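Long-range contact in cell division control protein 73 (Saccharomyces cerevisiae, PDB 3V46), which serves as a subunit of the PAF1 complex in transcription elongation, its C-terminal Ras-like domain promoting association of that complex with chromatin: residues I91-H96 with W134-V139. Residues are numbered along the deposited sequence; the frame is centred on the assembly and turned at random.
Sequences IFTTGH and WNVEKV
Trp134 reaches the turn at 93-96 with the far rim of its six-membered ring, an indole spanning the gap between two segments whose backbones stay well apart, the nearest CA atoms being those of Thr93 and Val136 at 8.5 Å. Its CZ3 lies 4.1 Å from Thr93 CB, near the ring plane. The neighbouring CH2 approaches Gly95 C at 4.1 Å, obliquely to the ring, and His96 O at 4.2 Å, again at the edge. The indole also meets the rings of Phe100 and His130 edge-to-face. Thr93 CG2, anti to its own carbonyl carbon, makes a looser methyl contact with Val136 CG1 at 4.4 Å, while the hydroxyl is engaged by Tyr118 O of the strand between. Thr94 OG1 closes an ST turn by accepting almost straight from His96 N (3.1 Å, 166°). Within 134-139, Lys138 NZ donates to Trp134 O at 2.9 Å and to Val136 O, and also to Gln132 O, tying down the backbone that carries the indole. Strand 116-122 runs between 88-92 and 136-141, and this van der Waals contact links the segments of its two parallel neighbours, packing against helix 108-114 on the sheet of a Ras-like α/β fold.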
# COMPACT_ATOMS: atom_id res chain seq x y z
N ILE A 91 -3.93 -0.28 -2.37
CA ILE A 91 -3.06 -0.77 -3.42
C ILE A 91 -1.94 0.23 -3.62
O ILE A 91 -2.19 1.41 -3.92
CB ILE A 91 -3.84 -0.97 -4.74
CG1 ILE A 91 -4.96 -2.01 -4.54
CG2 ILE A 91 -2.90 -1.42 -5.86
CD1 ILE A 91 -5.88 -2.16 -5.71
N PHE A 92 -0.70 -0.22 -3.42
CA PHE A 92 0.46 0.57 -3.76
C PHE A 92 0.79 0.29 -5.21
O PHE A 92 0.85 -0.87 -5.63
CB PHE A 92 1.67 0.19 -2.89
CG PHE A 92 1.57 0.66 -1.47
CD1 PHE A 92 0.39 0.60 -0.76
CD2 PHE A 92 2.68 1.14 -0.82
CE1 PHE A 92 0.32 1.02 0.56
CE2 PHE A 92 2.62 1.56 0.50
CZ PHE A 92 1.45 1.49 1.19
N THR A 93 1.03 1.35 -5.99
CA THR A 93 1.25 1.19 -7.42
C THR A 93 2.70 1.41 -7.82
O THR A 93 3.41 2.23 -7.26
CB THR A 93 0.39 2.18 -8.22
OG1 THR A 93 0.72 3.52 -7.84
CG2 THR A 93 -1.08 1.94 -7.97
N THR A 94 3.11 0.64 -8.83
CA THR A 94 4.46 0.68 -9.34
C THR A 94 4.58 1.73 -10.41
O THR A 94 5.67 2.21 -10.70
CB THR A 94 4.83 -0.66 -10.02
OG1 THR A 94 3.94 -0.90 -11.11
CG2 THR A 94 4.74 -1.80 -9.02
N GLY A 95 3.45 2.08 -11.01
CA GLY A 95 3.45 2.96 -12.16
C GLY A 95 3.29 2.24 -13.48
O GLY A 95 3.20 2.88 -14.52
N HIS A 96 3.25 0.91 -13.47
CA HIS A 96 3.01 0.14 -14.70
C HIS A 96 1.54 -0.23 -14.78
O HIS A 96 1.00 -0.80 -13.83
CB HIS A 96 3.83 -1.14 -14.71
CG HIS A 96 5.31 -0.91 -14.73
ND1 HIS A 96 6.18 -1.63 -13.94
CD2 HIS A 96 6.07 -0.05 -15.45
CE1 HIS A 96 7.42 -1.21 -14.17
NE2 HIS A 96 7.37 -0.25 -15.07
N TRP A 134 -4.29 8.94 -12.69
CA TRP A 134 -4.96 7.97 -11.84
C TRP A 134 -5.43 8.61 -10.56
O TRP A 134 -4.76 9.51 -10.01
CB TRP A 134 -4.05 6.81 -11.46
CG TRP A 134 -3.64 5.91 -12.60
CD1 TRP A 134 -4.17 5.87 -13.86
CD2 TRP A 134 -2.59 4.94 -12.57
NE1 TRP A 134 -3.50 4.93 -14.61
CE2 TRP A 134 -2.54 4.33 -13.84
CE3 TRP A 134 -1.69 4.51 -11.59
CZ2 TRP A 134 -1.63 3.33 -14.16
CZ3 TRP A 134 -0.79 3.51 -11.90
CH2 TRP A 134 -0.76 2.93 -13.17
N ASN A 135 -6.58 8.13 -10.07
CA ASN A 135 -7.12 8.51 -8.78
C ASN A 135 -6.37 7.80 -7.67
O ASN A 135 -6.94 6.98 -6.94
CB ASN A 135 -8.59 8.12 -8.73
CG ASN A 135 -9.27 8.58 -7.45
OD1 ASN A 135 -9.00 9.67 -6.93
ND2 ASN A 135 -10.18 7.77 -6.93
N VAL A 136 -5.08 8.10 -7.56
CA VAL A 136 -4.24 7.59 -6.49
C VAL A 136 -3.57 8.76 -5.75
O VAL A 136 -3.35 9.84 -6.31
CB VAL A 136 -3.15 6.60 -7.01
CG1 VAL A 136 -3.79 5.43 -7.75
CG2 VAL A 136 -2.11 7.31 -7.87
N GLU A 137 -3.27 8.53 -4.48
CA GLU A 137 -2.61 9.55 -3.69
C GLU A 137 -1.11 9.44 -3.92
O GLU A 137 -0.54 8.38 -3.74
CB GLU A 137 -2.97 9.34 -2.22
CG GLU A 137 -2.34 10.33 -1.29
CD GLU A 137 -3.00 10.34 0.07
OE1 GLU A 137 -2.33 10.74 1.03
OE2 GLU A 137 -4.18 9.95 0.19
N LYS A 138 -0.49 10.53 -4.35
CA LYS A 138 0.94 10.57 -4.57
C LYS A 138 1.63 11.06 -3.30
O LYS A 138 1.31 12.14 -2.79
CB LYS A 138 1.29 11.51 -5.73
CG LYS A 138 0.80 11.06 -7.11
CD LYS A 138 -0.66 11.41 -7.36
CE LYS A 138 -1.12 10.86 -8.71
NZ LYS A 138 -2.57 11.03 -8.95
N VAL A 139 2.59 10.28 -2.81
CA VAL A 139 3.25 10.57 -1.55
C VAL A 139 4.76 10.63 -1.77
O VAL A 139 5.35 9.69 -2.32
CB VAL A 139 2.91 9.50 -0.50
CG1 VAL A 139 3.57 9.82 0.83
CG2 VAL A 139 1.40 9.37 -0.34